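Local coordinates for protein lectin 2 (Agrocybe aegerita, PDB 4TQJ) that recognises sugar chains that end in a non-reducing N-acetylglucosamine, acting as a fungal lectin built as a beta-propeller, at residues 61-66 against 397-402; 69-74 against 85-90; 18-23 against 31-36; 3-8 against 117-122. The protein carries 1 engineered substitution. All blocks are in the same frame, centred on the assembly; numbering follows the deposited sequence.

Contact 1: 61-66 against 397-402; sequences RLIADT and WMANLD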
loop_
_atom_site.group_PDB
_atom_site.type_symbol
_atom_site.label_atom_id
_atom_site.label_comp_id
_atom_site.label_asym_id
_atom_site.label_seq_id
_atom_site.Cartn_x
_atom_site.Cartn_y
_atom_site.Cartn_z
ATOM N N ARG A 61 -1.821 23.141 1.814
ATOM C CA ARG A 61 -1.863 21.834 2.474
ATOM C C ARG A 61 -1.732 20.670 1.488
ATOM O O ARG A 61 -2.549 20.526 0.571
ATOM C CB ARG A 61 -3.146 21.716 3.304
ATOM C CG ARG A 61 -3.099 22.529 4.599
ATOM C CD ARG A 61 -4.480 22.699 5.215
ATOM N NE ARG A 61 -5.286 23.689 4.493
ATOM C CZ ARG A 61 -6.541 23.994 4.798
ATOM N NH1 ARG A 61 -7.135 23.385 5.820
ATOM N NH2 ARG A 61 -7.200 24.899 4.084
ATOM N N LEU A 62 -0.701 19.841 1.688
ATOM C CA LEU A 62 -0.327 18.819 0.718
ATOM C C LEU A 62 0.022 17.484 1.380
ATOM O O LEU A 62 -0.037 17.362 2.599
ATOM C CB LEU A 62 0.860 19.305 -0.123
ATOM C CG LEU A 62 0.680 20.617 -0.917
ATOM C CD1 LEU A 62 2.014 21.121 -1.437
ATOM C CD2 LEU A 62 -0.330 20.466 -2.051
ATOM N N ILE A 63 0.366 16.492 0.557
ATOM C CA ILE A 63 0.871 15.201 1.016
ATOM C C ILE A 63 2.155 14.905 0.267
ATOM O O ILE A 63 2.198 15.017 -0.960
ATOM C CB ILE A 63 -0.096 14.050 0.698
ATOM C CG1 ILE A 63 -1.434 14.256 1.391
ATOM C CG2 ILE A 63 0.508 12.714 1.130
ATOM C CD1 ILE A 63 -1.482 13.609 2.757
ATOM N N ALA A 64 3.213 14.558 0.990
ATOM C CA ALA A 64 4.442 14.112 0.339
ATOM C C ALA A 64 5.285 13.266 1.278
ATOM O O ALA A 64 5.116 13.318 2.498
ATOM C CB ALA A 64 5.240 15.304 -0.178
ATOM N N ASP A 65 6.189 12.482 0.711
ATOM C CA ASP A 65 7.083 11.680 1.528
ATOM C C ASP A 65 8.266 12.547 1.931
ATOM O O ASP A 65 9.197 12.751 1.148
ATOM C CB ASP A 65 7.553 10.428 0.777
ATOM C CG ASP A 65 8.436 9.528 1.646
ATOM O OD1 ASP A 65 8.600 9.849 2.832
ATOM O OD2 ASP A 65 8.949 8.505 1.151
ATOM N N THR A 66 8.211 13.077 3.146
ATOM C CA THR A 66 9.267 13.937 3.654
ATOM C C THR A 66 10.339 13.187 4.440
ATOM O O THR A 66 11.313 13.789 4.878
ATOM C CB THR A 66 8.706 15.038 4.564
ATOM O OG1 THR A 66 8.199 14.444 5.763
ATOM C CG2 THR A 66 7.591 15.805 3.858
ATOM N N TRP A 397 -7.667 15.883 -1.855
ATOM C CA TRP A 397 -6.766 15.403 -2.876
ATOM C C TRP A 397 -6.904 13.886 -2.975
ATOM O O TRP A 397 -7.266 13.215 -1.999
ATOM C CB TRP A 397 -5.315 15.685 -2.483
ATOM C CG TRP A 397 -4.902 17.119 -2.235
ATOM C CD1 TRP A 397 -4.389 17.631 -1.071
ATOM C CD2 TRP A 397 -4.888 18.197 -3.182
ATOM N NE1 TRP A 397 -4.074 18.956 -1.232
ATOM C CE2 TRP A 397 -4.371 19.330 -2.517
ATOM C CE3 TRP A 397 -5.268 18.317 -4.525
ATOM C CZ2 TRP A 397 -4.231 20.564 -3.146
ATOM C CZ3 TRP A 397 -5.132 19.542 -5.148
ATOM C CH2 TRP A 397 -4.620 20.652 -4.458
ATOM N N MET A 398 -6.596 13.343 -4.144
ATOM C CA MET A 398 -6.246 11.934 -4.237
ATOM C C MET A 398 -4.727 11.848 -4.072
ATOM O O MET A 398 -4.009 12.741 -4.515
ATOM C CB MET A 398 -6.678 11.338 -5.580
ATOM C CG MET A 398 -8.176 11.465 -5.870
ATOM S SD MET A 398 -9.241 10.690 -4.625
ATOM C CE MET A 398 -8.672 8.991 -4.653
ATOM N N ALA A 399 -4.248 10.789 -3.418
ATOM C CA ALA A 399 -2.814 10.564 -3.235
ATOM C C ALA A 399 -2.547 9.093 -2.930
ATOM O O ALA A 399 -3.415 8.404 -2.421
ATOM C CB ALA A 399 -2.274 11.434 -2.111
ATOM N N ASN A 400 -1.355 8.609 -3.261
ATOM C CA ASN A 400 -0.967 7.257 -2.874
ATOM C C ASN A 400 -0.215 7.313 -1.550
ATOM O O ASN A 400 0.971 7.649 -1.491
ATOM C CB ASN A 400 -0.127 6.583 -3.959
ATOM C CG ASN A 400 -0.786 6.652 -5.333
ATOM O OD1 ASN A 400 -0.584 7.607 -6.080
ATOM N ND2 ASN A 400 -1.573 5.641 -5.667
ATOM N N LEU A 401 -0.924 7.012 -0.476
ATOM C CA LEU A 401 -0.323 7.062 0.845
ATOM C C LEU A 401 0.859 6.114 0.946
ATOM O O LEU A 401 1.844 6.414 1.601
ATOM C CB LEU A 401 -1.375 6.742 1.896
ATOM C CG LEU A 401 -2.390 7.880 1.940
ATOM C CD1 LEU A 401 -3.576 7.519 2.798
ATOM C CD2 LEU A 401 -1.699 9.128 2.463
ATOM N N ASP A 402 0.752 4.975 0.274
ATOM C CA ASP A 402 1.852 4.028 0.177
ATOM C C ASP A 402 2.504 4.105 -1.209
ATOM O O ASP A 402 2.105 3.401 -2.133
ATOM C CB ASP A 402 1.339 2.614 0.459
ATOM C CG ASP A 402 1.018 2.392 1.932
ATOM O OD1 ASP A 402 1.882 2.702 2.787
ATOM O OD2 ASP A 402 -0.099 1.912 2.238
#
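The indole of Trp-397 meets Arg-61 at its edge: the carbonyl O of Arg-61 lies close to the ring plane, 2.8 Å from NE1 of Trp-397. The hydrogen bond is nearly straight, with 165° at the hydrogen, and NE1 also lies in the plane of the carbonyl group. Tryptophan suits this place because its long side chain spans two strands too far apart to share a backbone bond, while its one side-chain N-H finds a main-chain oxygen at the far end. A chi1 of -59°, with CG anti to the carbonyl carbon, helps turn the indole toward strand 61-64. Next to the polar edge, Leu-62 CD2 comes within 4.1 Å of Trp-397 CZ2, approaching at a slant to the ring. Farther along, the contact is wholly aliphatic. Ile-63 directs its beta carbon at the opposing strand, where CB lies 4.4 Å from Ala-399 CB; the small alanine lets the branched residue sit opposite it. Ile-63 CG2 reaches Leu-401 CD2 at the same 4.4 Å, so the pairs touch lightly.

Strands 61-64 and 397-399 run almost parallel, 7° apart, with axes 8.6 Å from each other, a spacing bridged by side chains. They belong to neighbouring propeller blades: Leu-62 and Ala-64 pair through their backbones with strand 73-77, whereas Trp-397 and Ala-399 pair with strand 20-25. Val-22 of that strand also packs on both Ile-63 and Leu-401, filling in between the two sheets.

Contact 2: 69-74 against 85-90; sequences TGKGDI and SVNNGK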
loop_
_atom_site.group_PDB
_atom_site.type_symbol
_atom_site.label_atom_id
_atom_site.label_comp_id
_atom_site.label_asym_id
_atom_site.label_seq_id
_atom_site.Cartn_x
_atom_site.Cartn_y
_atom_site.Cartn_z
ATOM N N THR A 69 10.522 7.085 3.759
ATOM C CA THR A 69 9.978 5.756 4.040
ATOM C C THR A 69 9.122 5.202 2.907
ATOM O O THR A 69 8.863 4.000 2.839
ATOM C CB THR A 69 9.092 5.776 5.290
ATOM O OG1 THR A 69 7.988 6.663 5.070
ATOM C CG2 THR A 69 9.882 6.254 6.489
ATOM N N GLY A 70 8.661 6.085 2.030
ATOM C CA GLY A 70 7.733 5.689 0.995
ATOM C C GLY A 70 6.308 5.923 1.453
ATOM O O GLY A 70 5.364 5.679 0.709
ATOM N N LYS A 71 6.156 6.396 2.683
ATOM C CA LYS A 71 4.834 6.724 3.216
ATOM C C LYS A 71 4.578 8.229 3.166
ATOM O O LYS A 71 5.425 9.022 3.560
ATOM C CB LYS A 71 4.684 6.222 4.653
ATOM C CG LYS A 71 4.228 4.774 4.792
ATOM C CD LYS A 71 5.155 3.822 4.072
ATOM C CE LYS A 71 5.025 2.405 4.620
ATOM N NZ LYS A 71 4.544 1.446 3.590
ATOM N N GLY A 72 3.402 8.619 2.690
ATOM C CA GLY A 72 3.073 10.025 2.565
ATOM C C GLY A 72 2.700 10.713 3.862
ATOM O O GLY A 72 1.862 10.235 4.623
ATOM N N ASP A 73 3.327 11.858 4.097
ATOM C CA ASP A 73 3.134 12.638 5.299
ATOM C C ASP A 73 2.285 13.845 4.982
ATOM O O ASP A 73 2.244 14.286 3.827
ATOM C CB ASP A 73 4.486 13.121 5.809
ATOM C CG ASP A 73 5.488 11.999 5.919
ATOM O OD1 ASP A 73 5.179 11.013 6.615
ATOM O OD2 ASP A 73 6.567 12.097 5.295
ATOM N N ILE A 74 1.624 14.380 6.006
ATOM C CA ILE A 74 0.850 15.603 5.873
ATOM C C ILE A 74 1.772 16.791 5.989
ATOM O O ILE A 74 2.545 16.889 6.940
ATOM C CB ILE A 74 -0.189 15.732 6.989
ATOM C CG1 ILE A 74 -1.020 14.455 7.098
ATOM C CG2 ILE A 74 -1.071 16.945 6.752
ATOM C CD1 ILE A 74 -1.807 14.147 5.879
ATOM N N SER A 85 3.149 16.244 9.673
ATOM C CA SER A 85 2.670 15.105 10.452
ATOM C C SER A 85 3.127 13.813 9.799
ATOM O O SER A 85 2.604 13.397 8.764
ATOM C CB SER A 85 1.143 15.108 10.585
ATOM O OG SER A 85 0.716 15.989 11.611
ATOM N N VAL A 86 4.104 13.169 10.418
ATOM C CA VAL A 86 4.701 11.981 9.844
ATOM C C VAL A 86 3.761 10.775 9.859
ATOM O O VAL A 86 3.198 10.426 10.892
ATOM C CB VAL A 86 6.038 11.664 10.541
ATOM C CG1 VAL A 86 6.596 10.326 10.055
ATOM C CG2 VAL A 86 7.031 12.802 10.295
ATOM N N ASN A 87 3.582 10.161 8.693
ATOM C CA ASN A 87 2.878 8.885 8.557
ATOM C C ASN A 87 3.743 7.746 9.119
ATOM O O ASN A 87 4.742 7.370 8.508
ATOM C CB ASN A 87 2.595 8.648 7.074
ATOM C CG ASN A 87 1.868 7.341 6.791
ATOM O OD1 ASN A 87 1.831 6.417 7.607
ATOM N ND2 ASN A 87 1.306 7.255 5.598
ATOM N N ASN A 88 3.369 7.198 10.274
ATOM C CA ASN A 88 4.207 6.194 10.941
ATOM C C ASN A 88 4.273 4.856 10.207
ATOM O O ASN A 88 4.853 3.885 10.710
ATOM C CB ASN A 88 3.769 5.975 12.394
ATOM C CG ASN A 88 2.758 4.837 12.542
ATOM O OD1 ASN A 88 1.839 4.699 11.730
ATOM N ND2 ASN A 88 2.934 4.010 13.578
ATOM N N GLY A 89 3.669 4.791 9.026
ATOM C CA GLY A 89 3.645 3.550 8.275
ATOM C C GLY A 89 2.358 2.780 8.496
ATOM O O GLY A 89 1.578 2.580 7.562
ATOM N N LYS A 90 2.127 2.354 9.736
ATOM C CA LYS A 90 0.943 1.554 10.064
ATOM C C LYS A 90 -0.285 2.401 10.394
ATOM O O LYS A 90 -0.710 2.469 11.547
ATOM C CB LYS A 90 1.233 0.578 11.209
ATOM C CG LYS A 90 2.447 0.934 12.050
ATOM C CD LYS A 90 3.240 -0.322 12.429
ATOM C CE LYS A 90 4.589 0.018 13.065
ATOM N NZ LYS A 90 4.443 0.724 14.378
HETATM O O HOH W 1 6.462 5.611 7.544
HETATM O O HOH W 2 6.484 8.731 6.945
#
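Asn-87 and Asp-73 come together through different first torsions. In Asn-87, CG stands anti to the backbone N (chi1 180°), which carries the amide across to the facing loop; in Asp-73, CG lies beside its own N and anti to the carbonyl carbon (chi1 -51°), turned toward 85-90. There Asp-73 OD1 accepts the backbone N-H of Asn-87 at 2.8 Å, using the anti lone pair. A water donates to the same OD1 and to Asn-87 O, while Asp-73 OD2 receives Thr-66 N, so both oxygens of this buried carboxylate have donors. Asparagine fits opposite because its amide works both ways: ND2 gives to Gly-72 O at 3.2 Å, and OD1 takes the N-H of Gly-89 at 2.8 Å, closing an Asx turn.

The segments meet where the two middle strands of one propeller blade, 73-77 and 82-85, run into loops. Ile-74 and Ser-85 form an antiparallel hydrogen-bonded pair, with Ser-85 N 2.9 Å from Ile-74 O. Beyond them, the side chains of Asp-73 and Asn-87 take over from main-chain pairing. Thr-69 OG1 accepts Lys-71 N in an ST turn and, through another water, is linked to Asn-87 O.

The aliphatic part of Lys-71 crosses the Asn-87 amide, with CB 3.7 Å from Asn-87 ND2, and its CG rests on Gly-89 CA. Gly-89 has a positive phi of 96°, a conformation that suits glycine. Beyond CG the lysine chain turns away, and NZ makes a salt bridge with Asp-402.

Contact 3: 18-23 against 31-36; sequences FADIVG and IGRNAV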
loop_
_atom_site.group_PDB
_atom_site.type_symbol
_atom_site.label_atom_id
_atom_site.label_comp_id
_atom_site.label_asym_id
_atom_site.label_seq_id
_atom_site.Cartn_x
_atom_site.Cartn_y
_atom_site.Cartn_z
ATOM N N PHE A 18 -3.523 2.290 -6.348
ATOM C CA PHE A 18 -4.804 2.379 -5.676
ATOM C C PHE A 18 -4.867 3.703 -4.946
ATOM O O PHE A 18 -4.532 3.790 -3.763
ATOM C CB PHE A 18 -4.988 1.204 -4.721
ATOM C CG PHE A 18 -4.723 -0.135 -5.354
ATOM C CD1 PHE A 18 -5.772 -0.935 -5.787
ATOM C CD2 PHE A 18 -3.431 -0.589 -5.525
ATOM C CE1 PHE A 18 -5.536 -2.160 -6.380
ATOM C CE2 PHE A 18 -3.187 -1.820 -6.116
ATOM C CZ PHE A 18 -4.242 -2.602 -6.546
ATOM N N ALA A 19 -5.271 4.757 -5.657
ATOM C CA ALA A 19 -5.265 6.077 -5.034
ATOM C C ALA A 19 -6.115 6.139 -3.764
ATOM O O ALA A 19 -7.223 5.602 -3.715
ATOM C CB ALA A 19 -5.698 7.179 -6.039
ATOM N N ASP A 20 -5.590 6.811 -2.741
ATOM C CA ASP A 20 -6.343 7.081 -1.517
ATOM C C ASP A 20 -6.924 8.497 -1.510
ATOM O O ASP A 20 -6.451 9.367 -2.225
ATOM C CB ASP A 20 -5.427 6.925 -0.289
ATOM C CG ASP A 20 -4.693 5.604 -0.271
ATOM O OD1 ASP A 20 -5.347 4.563 -0.084
ATOM O OD2 ASP A 20 -3.455 5.607 -0.459
ATOM N N ILE A 21 -7.943 8.731 -0.689
ATOM C CA ILE A 21 -8.514 10.071 -0.537
ATOM C C ILE A 21 -7.886 10.724 0.672
ATOM O O ILE A 21 -7.835 10.122 1.740
ATOM C CB ILE A 21 -10.018 10.031 -0.260
ATOM C CG1 ILE A 21 -10.754 9.310 -1.390
ATOM C CG2 ILE A 21 -10.575 11.452 -0.077
ATOM C CD1 ILE A 21 -12.192 9.043 -1.062
ATOM N N VAL A 22 -7.398 11.944 0.510
ATOM C CA VAL A 22 -6.924 12.711 1.656
ATOM C C VAL A 22 -7.711 14.011 1.694
ATOM O O VAL A 22 -7.682 14.796 0.741
ATOM C CB VAL A 22 -5.408 12.956 1.598
ATOM C CG1 VAL A 22 -4.962 13.928 2.687
ATOM C CG2 VAL A 22 -4.655 11.630 1.700
ATOM N N GLY A 23 -8.457 14.208 2.773
ATOM C CA GLY A 23 -9.262 15.396 2.920
ATOM C C GLY A 23 -8.798 16.258 4.076
ATOM O O GLY A 23 -8.628 15.766 5.197
ATOM N N ILE A 31 -8.655 10.722 6.407
ATOM C CA ILE A 31 -8.088 9.801 5.438
ATOM C C ILE A 31 -9.132 8.799 4.991
ATOM O O ILE A 31 -9.781 8.157 5.820
ATOM C CB ILE A 31 -6.882 9.018 6.012
ATOM C CG1 ILE A 31 -5.815 9.975 6.531
ATOM C CG2 ILE A 31 -6.286 8.101 4.950
ATOM C CD1 ILE A 31 -5.195 10.877 5.455
ATOM N N GLY A 32 -9.295 8.677 3.680
ATOM C CA GLY A 32 -10.124 7.642 3.094
ATOM C C GLY A 32 -9.248 6.629 2.374
ATOM O O GLY A 32 -9.117 6.665 1.146
ATOM N N ARG A 33 -8.651 5.713 3.133
ATOM C CA ARG A 33 -7.766 4.712 2.531
ATOM C C ARG A 33 -8.509 3.775 1.566
ATOM O O ARG A 33 -9.465 3.097 1.949
ATOM C CB ARG A 33 -7.044 3.910 3.616
ATOM C CG ARG A 33 -5.687 3.345 3.187
ATOM C CD ARG A 33 -5.816 2.011 2.452
ATOM N NE ARG A 33 -4.533 1.309 2.383
ATOM C CZ ARG A 33 -4.373 0.094 1.871
ATOM N NH1 ARG A 33 -5.414 -0.559 1.362
ATOM N NH2 ARG A 33 -3.171 -0.471 1.857
ATOM N N ASN A 34 -8.050 3.739 0.319
ATOM C CA ASN A 34 -8.596 2.840 -0.700
ATOM C C ASN A 34 -8.555 1.393 -0.182
ATOM O O ASN A 34 -7.488 0.779 -0.135
ATOM C CB ASN A 34 -7.767 2.994 -1.981
ATOM C CG ASN A 34 -8.378 2.302 -3.180
ATOM O OD1 ASN A 34 -8.973 1.238 -3.061
ATOM N ND2 ASN A 34 -8.198 2.900 -4.366
ATOM N N ALA A 35 -9.710 0.854 0.211
ATOM C CA ALA A 35 -9.756 -0.440 0.908
ATOM C C ALA A 35 -11.152 -1.036 0.818
ATOM O O ALA A 35 -12.079 -0.366 0.385
ATOM C CB ALA A 35 -9.348 -0.275 2.380
ATOM N N VAL A 36 -11.299 -2.286 1.242
ATOM C CA VAL A 36 -12.564 -3.013 1.071
ATOM C C VAL A 36 -13.724 -2.406 1.852
ATOM O O VAL A 36 -14.882 -2.554 1.477
ATOM C CB VAL A 36 -12.423 -4.497 1.474
ATOM C CG1 VAL A 36 -11.446 -5.216 0.529
ATOM C CG2 VAL A 36 -11.977 -4.616 2.936
HETATM O O HOH W 3 -2.419 3.282 1.599
#
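Ile-21 and Gly-32 face each other as an antiparallel hydrogen-bonded pair. Gly-32 N lies 2.8 Å from Ile-21 O and Ile-21 N 3.0 Å from Gly-32 O, the latter N-H standing well above the carbonyl plane. Gly-32 has no side chain, which suits the tight spot next to Ile-21 CB.

Side chains extend this pairing: a short carboxylate and a short amide reach backbone groups just beyond the last strand pair. Asp-20 OD1 offers its anti lone pair to Asn-34 N at 2.9 Å, and its OD2 accepts Leu-401 N. With chi1 at -170°, CG of Asn-34 is anti to the backbone N, and ND2 donates to Ala-19 O at 2.9 Å. The two side chains cross at about a right angle, their carboxylate and amide planes 87° apart.

Asp-20 OD1 lies 4.2 Å from Arg-33 NE, well out of the guanidinium plane; any attraction there is probably purely electrostatic, as no N-H points at the oxygen. Arg-33 NH1 instead bonds to Asn-34 O.

Apolar contact falls to Val-22 and Ile-31, side by side and pointing the same way, with CG2 of Val-22 3.9 Å from CD1 of Ile-31.

At the subunit interface, Asn-34 OD1 accepts Val-36 N of the second subunit, and Phe-18 makes a cation-pi contact with Arg-33 of that subunit. The core motif is a beta hairpin, strands 20-25 and 28-32, forming the middle of a propeller blade.

Contact 4: 3-8 against 117-122; sequences NVITQD and LRYLAD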
loop_
_atom_site.group_PDB
_atom_site.type_symbol
_atom_site.label_atom_id
_atom_site.label_comp_id
_atom_site.label_asym_id
_atom_site.label_seq_id
_atom_site.Cartn_x
_atom_site.Cartn_y
_atom_site.Cartn_z
ATOM N N ASN A 3 6.273 11.479 -13.992
ATOM C CA ASN A 3 5.764 12.112 -12.771
ATOM C C ASN A 3 5.741 13.633 -12.959
ATOM O O ASN A 3 6.714 14.213 -13.418
ATOM C CB ASN A 3 6.584 11.708 -11.549
ATOM C CG ASN A 3 5.895 10.630 -10.715
ATOM O OD1 ASN A 3 5.644 9.518 -11.202
ATOM N ND2 ASN A 3 5.593 10.953 -9.450
ATOM N N VAL A 4 4.617 14.270 -12.648
ATOM C CA VAL A 4 4.429 15.684 -12.977
ATOM C C VAL A 4 3.712 16.454 -11.859
ATOM O O VAL A 4 2.816 15.932 -11.188
ATOM C CB VAL A 4 3.627 15.847 -14.297
ATOM C CG1 VAL A 4 3.091 17.268 -14.429
ATOM C CG2 VAL A 4 4.478 15.467 -15.517
ATOM N N ILE A 5 4.111 17.704 -11.676
ATOM C CA ILE A 5 3.533 18.553 -10.647
ATOM C C ILE A 5 3.010 19.821 -11.298
ATOM O O ILE A 5 3.779 20.544 -11.928
ATOM C CB ILE A 5 4.597 18.904 -9.604
ATOM C CG1 ILE A 5 4.980 17.639 -8.837
ATOM C CG2 ILE A 5 4.102 19.989 -8.655
ATOM C CD1 ILE A 5 6.130 17.832 -7.906
ATOM N N THR A 6 1.709 20.067 -11.171
ATOM C CA THR A 6 1.081 21.254 -11.763
ATOM C C THR A 6 0.466 22.109 -10.665
ATOM O O THR A 6 0.413 21.694 -9.516
ATOM C CB THR A 6 -0.019 20.906 -12.831
ATOM O OG1 THR A 6 -1.190 20.386 -12.189
ATOM C CG2 THR A 6 0.489 19.907 -13.856
ATOM N N GLN A 7 0.020 23.314 -11.009
ATOM C CA GLN A 7 -0.659 24.171 -10.044
ATOM C C GLN A 7 -1.971 23.548 -9.571
ATOM O O GLN A 7 -2.289 23.575 -8.384
ATOM C CB GLN A 7 -0.908 25.561 -10.645
ATOM C CG GLN A 7 0.380 26.245 -11.072
ATOM C CD GLN A 7 0.170 27.591 -11.709
ATOM O OE1 GLN A 7 0.975 28.013 -12.538
ATOM N NE2 GLN A 7 -0.913 28.277 -11.335
ATOM N N ASP A 8 -2.730 22.979 -10.502
ATOM C CA ASP A 8 -4.016 22.377 -10.157
ATOM C C ASP A 8 -3.830 21.034 -9.443
ATOM O O ASP A 8 -4.605 20.663 -8.565
ATOM C CB ASP A 8 -4.863 22.182 -11.418
ATOM C CG ASP A 8 -5.395 23.492 -11.968
ATOM O OD1 ASP A 8 -5.452 24.479 -11.204
ATOM O OD2 ASP A 8 -5.755 23.545 -13.163
ATOM N N LEU A 117 3.744 30.076 -5.654
ATOM C CA LEU A 117 3.451 28.647 -5.680
ATOM C C LEU A 117 4.424 27.936 -4.760
ATOM O O LEU A 117 5.609 28.237 -4.777
ATOM C CB LEU A 117 3.638 28.090 -7.094
ATOM C CG LEU A 117 2.737 28.723 -8.154
ATOM C CD1 LEU A 117 3.266 28.453 -9.565
ATOM C CD2 LEU A 117 1.321 28.203 -7.975
ATOM N N ARG A 118 3.923 26.983 -3.979
ATOM C CA ARG A 118 4.763 26.140 -3.142
ATOM C C ARG A 118 4.471 24.675 -3.428
ATOM O O ARG A 118 3.327 24.247 -3.358
ATOM C CB ARG A 118 4.549 26.472 -1.657
ATOM C CG ARG A 118 5.320 27.719 -1.209
ATOM C CD ARG A 118 4.731 28.381 0.048
ATOM N NE ARG A 118 3.436 29.006 -0.201
ATOM C CZ ARG A 118 2.702 29.604 0.733
ATOM N NH1 ARG A 118 3.146 29.679 1.977
ATOM N NH2 ARG A 118 1.527 30.144 0.424
ATOM N N TYR A 119 5.516 23.922 -3.756
ATOM C CA TYR A 119 5.406 22.508 -4.114
ATOM C C TYR A 119 6.335 21.676 -3.251
ATOM O O TYR A 119 7.283 22.196 -2.662
ATOM C CB TYR A 119 5.856 22.285 -5.555
ATOM C CG TYR A 119 5.014 22.918 -6.645
ATOM C CD1 TYR A 119 3.632 22.970 -6.560
ATOM C CD2 TYR A 119 5.617 23.432 -7.786
ATOM C CE1 TYR A 119 2.871 23.547 -7.586
ATOM C CE2 TYR A 119 4.873 23.995 -8.804
ATOM C CZ TYR A 119 3.508 24.058 -8.702
ATOM O OH TYR A 119 2.776 24.606 -9.736
ATOM N N LEU A 120 6.071 20.377 -3.204
ATOM C CA LEU A 120 6.977 19.412 -2.589
ATOM C C LEU A 120 7.383 18.399 -3.640
ATOM O O LEU A 120 6.527 17.802 -4.289
ATOM C CB LEU A 120 6.282 18.693 -1.436
ATOM C CG LEU A 120 5.876 19.629 -0.303
ATOM C CD1 LEU A 120 4.754 19.028 0.548
ATOM C CD2 LEU A 120 7.091 20.009 0.530
ATOM N N ALA A 121 8.686 18.202 -3.808
ATOM C CA ALA A 121 9.184 17.354 -4.888
ATOM C C ALA A 121 10.603 16.848 -4.624
ATOM O O ALA A 121 11.442 17.567 -4.094
ATOM C CB ALA A 121 9.136 18.120 -6.214
ATOM N N ASP A 122 10.855 15.608 -5.020
ATOM C CA ASP A 122 12.175 14.996 -4.912
ATOM C C ASP A 122 13.036 15.416 -6.094
ATOM O O ASP A 122 13.345 14.614 -6.964
ATOM C CB ASP A 122 12.030 13.477 -4.880
ATOM C CG ASP A 122 13.354 12.756 -4.666
ATOM O OD1 ASP A 122 14.373 13.413 -4.353
ATOM O OD2 ASP A 122 13.355 11.516 -4.803
#
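Ile-5 and Tyr-119 pass one another pointing in opposite directions, which sets a methyl group over the ring face. CG2 of Ile-5, anti to its backbone N, hangs over the centre of the phenol face, 3.6 Å from the ring centroid and 11° off the normal: a clear CH-pi contact. The other branch of the isoleucine goes further along the strand, where CD1 presses on Ala-121 CB at 3.5 Å, tighter than usual for two carbons. A branched residue therefore serves both the ring and its small neighbour.

Segment 3-8 approaches strand 117-121 in the opposite sense, 167° apart, without a hydrogen bond between them. Its residues 4-5 form a weakly bonded strand added to the edge of the sheet that begins with strand 173-177, whereas 117-121 is the first strand of the adjoining propeller blade. The N-terminal segment thus lies near the middle of the propeller, across the join between two blades.

Gln-7 meets Tyr-119 obliquely, amide and ring planes being 42° apart, and its CG comes 3.2 Å from Tyr-119 OH. Beyond CG the chain is extended and crosses Leu-117 at about a right angle, with Gln-7 OE1 3.8 Å from Leu-117 CD1 and Gln-7 CG equally near Leu-117 CD2. Glutamine suits the place: its methylene part packs on the leucine while OE1 still accepts Arg-174 N. Tyr-119 OH hydrogen-bonds to Arg-174 O of the same strand, 173-177.

Contacts 1 and 4 are the inner pair, their centres about 11 and 7 Å from the centre of the chain, and both join strands of different sheets by side chains. Contact 4 has no direct hydrogen bond and contact 1 a single one. The centres of contacts 2 and 3 lie farther out, at about 20 and 17 Å, each within one blade; there backbone pairing is continued by an aspartate and an asparagine in matching roles, and both reach the second subunit. Contacts 1, 2 and 3 are nonetheless buried, while contact 4, though innermost, is only partly so. Contact 1 touches the other three, sharing one sheet with contact 2 and another with contact 3.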